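Local coordinates for glutathione S-transferase (Xanthomonas axonopodis pv. citri, PDB 6NV6), which probably catalyses the conjugation of glutathione to electrophilic substrates as a theta-class transferase of a bacterial plant pathogen, at residues Ala171-Pro176 / Ala187-Leu192. Sequence-based numbering, arbitrary orientation.
Sequences AWFEMP and AWYARL
The rings of Phe173 and Tyr189 lie almost parallel, planes 7° apart, but displaced along their planes until little of either ring covers the other, with centroids 4.9 Å apart. Trp172 sets CD1 over the centre of one Phe173 face, 3.7 Å above the plane, while at the edge of the Tyr189 ring, in its plane, sits Glu174 OE2. The pair joins two successive helices of the all-helical C-terminal domain of the glutathione transferase fold: the last turn of helix 163-174 and the middle of helix 183-193, linked by a short connection. The rings come from facing helices and run in opposite directions, so each reaches the root of the other: Phe173 CE2 stands 3.7 Å from Tyr189 CB, and Phe173 CB 3.6 Å from Tyr189 CE2. CB of Tyr189 points at helix 163-174, and with CG anti to the backbone N (chi1 176°) the ring continues across. Ile169 and Tyr170 of that helix also touch it, and Arg193, from the tyrosine's own helix, makes a cation-pi contact with its ring. Next to Tyr189 in sequence, Trp188 packs on Leu165 and Ile169 of the same partner helix, and its NE1 is hydrogen-bonded to Asp162 OD2. Glu174 is exposed, whereas the tyrosine it holds is buried. Glu174 bends at chi2, bringing its carboxylate back to the phenol. Tyr189 OH donates to Glu174 OE2 at 2.9 Å, meeting that oxygen on its anti side, 25° out of the carboxylate plane.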
loop_
_atom_site.group_PDB
_atom_site.type_symbol
_atom_site.label_atom_id
_atom_site.label_comp_id
_atom_site.label_asym_id
_atom_site.label_seq_id
_atom_site.Cartn_x
_atom_site.Cartn_y
_atom_site.Cartn_z
ATOM N N ALA A 171 -0.565 4.718 -6.664
ATOM C CA ALA A 171 0.432 5.557 -7.320
ATOM C C ALA A 171 0.807 4.994 -8.684
ATOM O O ALA A 171 0.882 5.735 -9.671
ATOM C CB ALA A 171 1.669 5.694 -6.430
ATOM N N TRP A 172 1.024 3.681 -8.761
ATOM C CA TRP A 172 1.398 3.055 -10.023
ATOM C C TRP A 172 0.422 3.394 -11.148
ATOM O O TRP A 172 0.839 3.738 -12.256
ATOM C CB TRP A 172 1.482 1.541 -9.841
ATOM C CG TRP A 172 1.710 0.769 -11.112
ATOM C CD1 TRP A 172 0.789 0.011 -11.802
ATOM C CD2 TRP A 172 2.937 0.664 -11.846
ATOM N NE1 TRP A 172 1.374 -0.550 -12.913
ATOM C CE2 TRP A 172 2.690 -0.168 -12.962
ATOM C CE3 TRP A 172 4.220 1.186 -11.667
ATOM C CZ2 TRP A 172 3.680 -0.488 -13.886
ATOM C CZ3 TRP A 172 5.196 0.870 -12.593
ATOM C CH2 TRP A 172 4.923 0.043 -13.685
ATOM N N PHE A 173 -0.875 3.312 -10.886
ATOM C CA PHE A 173 -1.843 3.429 -11.963
ATOM C C PHE A 173 -2.230 4.867 -12.266
ATOM O O PHE A 173 -2.651 5.159 -13.393
ATOM C CB PHE A 173 -3.097 2.615 -11.627
ATOM C CG PHE A 173 -2.974 1.146 -11.954
ATOM C CD1 PHE A 173 -2.822 0.727 -13.270
ATOM C CD2 PHE A 173 -2.981 0.186 -10.945
ATOM C CE1 PHE A 173 -2.704 -0.617 -13.574
ATOM C CE2 PHE A 173 -2.862 -1.160 -11.247
ATOM C CZ PHE A 173 -2.721 -1.560 -12.563
ATOM N N GLU A 174 -2.091 5.777 -11.307
ATOM C CA GLU A 174 -2.509 7.154 -11.520
ATOM C C GLU A 174 -1.341 8.089 -11.781
ATOM O O GLU A 174 -1.565 9.244 -12.152
ATOM C CB GLU A 174 -3.338 7.635 -10.326
ATOM C CG GLU A 174 -4.473 6.662 -9.956
ATOM C CD GLU A 174 -5.457 6.398 -11.110
ATOM O OE1 GLU A 174 -5.659 7.320 -11.931
ATOM O OE2 GLU A 174 -6.030 5.281 -11.195
ATOM N N MET A 175 -0.111 7.614 -11.595
ATOM C CA MET A 175 1.110 8.258 -12.061
ATOM C C MET A 175 1.057 8.551 -13.552
ATOM O O MET A 175 0.523 7.747 -14.327
ATOM C CB MET A 175 2.335 7.380 -11.807
ATOM C CG MET A 175 3.128 7.736 -10.598
ATOM S SD MET A 175 4.750 6.968 -10.713
ATOM C CE MET A 175 4.311 5.388 -11.397
ATOM N N PRO A 176 1.642 9.661 -13.994
ATOM C CA PRO A 176 1.741 9.917 -15.441
ATOM C C PRO A 176 2.922 9.172 -16.060
ATOM O O PRO A 176 4.017 9.698 -16.253
ATOM C CB PRO A 176 1.905 11.436 -15.496
ATOM C CG PRO A 176 2.652 11.770 -14.239
ATOM C CD PRO A 176 2.280 10.729 -13.200
ATOM N N ALA A 187 -7.361 -5.502 -12.756
ATOM C CA ALA A 187 -8.692 -5.874 -12.279
ATOM C C ALA A 187 -8.739 -5.910 -10.758
ATOM O O ALA A 187 -9.782 -5.613 -10.156
ATOM C CB ALA A 187 -9.100 -7.226 -12.865
ATOM N N TRP A 188 -7.622 -6.286 -10.126
ATOM C CA TRP A 188 -7.509 -6.227 -8.675
ATOM C C TRP A 188 -7.599 -4.788 -8.187
ATOM O O TRP A 188 -8.320 -4.491 -7.227
ATOM C CB TRP A 188 -6.193 -6.884 -8.263
ATOM C CG TRP A 188 -5.678 -6.672 -6.849
ATOM C CD1 TRP A 188 -6.182 -7.221 -5.697
ATOM C CD2 TRP A 188 -4.502 -5.943 -6.460
ATOM N NE1 TRP A 188 -5.413 -6.857 -4.623
ATOM C CE2 TRP A 188 -4.372 -6.078 -5.059
ATOM C CE3 TRP A 188 -3.550 -5.188 -7.156
ATOM C CZ2 TRP A 188 -3.329 -5.472 -4.333
ATOM C CZ3 TRP A 188 -2.508 -4.591 -6.433
ATOM C CH2 TRP A 188 -2.412 -4.736 -5.035
ATOM N N TYR A 189 -6.895 -3.878 -8.859
ATOM C CA TYR A 189 -6.997 -2.469 -8.520
ATOM C C TYR A 189 -8.414 -1.956 -8.724
ATOM O O TYR A 189 -8.886 -1.111 -7.954
ATOM C CB TYR A 189 -6.008 -1.667 -9.361
ATOM C CG TYR A 189 -6.097 -0.172 -9.161
ATOM C CD1 TYR A 189 -6.079 0.377 -7.885
ATOM C CD2 TYR A 189 -6.191 0.686 -10.245
ATOM C CE1 TYR A 189 -6.157 1.730 -7.697
ATOM C CE2 TYR A 189 -6.272 2.046 -10.067
ATOM C CZ TYR A 189 -6.255 2.562 -8.795
ATOM O OH TYR A 189 -6.347 3.918 -8.622
ATOM N N ALA A 190 -9.109 -2.456 -9.753
ATOM C CA ALA A 190 -10.498 -2.063 -9.966
ATOM C C ALA A 190 -11.386 -2.515 -8.815
ATOM O O ALA A 190 -12.328 -1.809 -8.446
ATOM C CB ALA A 190 -11.009 -2.627 -11.293
ATOM N N ARG A 191 -11.092 -3.669 -8.218
ATOM C CA ARG A 191 -11.914 -4.146 -7.114
ATOM C C ARG A 191 -11.542 -3.456 -5.811
ATOM O O ARG A 191 -12.391 -3.296 -4.922
ATOM C CB ARG A 191 -11.772 -5.657 -6.969
ATOM C CG ARG A 191 -12.378 -6.435 -8.121
ATOM C CD ARG A 191 -12.335 -7.940 -7.849
ATOM N NE ARG A 191 -10.966 -8.454 -7.716
ATOM C CZ ARG A 191 -10.212 -8.896 -8.725
ATOM N NH1 ARG A 191 -8.942 -9.222 -8.514
ATOM N NH2 ARG A 191 -10.693 -8.950 -9.962
ATOM N N LEU A 192 -10.279 -3.054 -5.676
ATOM C CA LEU A 192 -9.900 -2.233 -4.535
ATOM C C LEU A 192 -10.646 -0.908 -4.564
ATOM O O LEU A 192 -11.142 -0.442 -3.532
ATOM C CB LEU A 192 -8.387 -1.996 -4.528
ATOM C CG LEU A 192 -7.509 -3.224 -4.251
ATOM C CD1 LEU A 192 -6.034 -2.878 -4.370
ATOM C CD2 LEU A 192 -7.815 -3.839 -2.899
#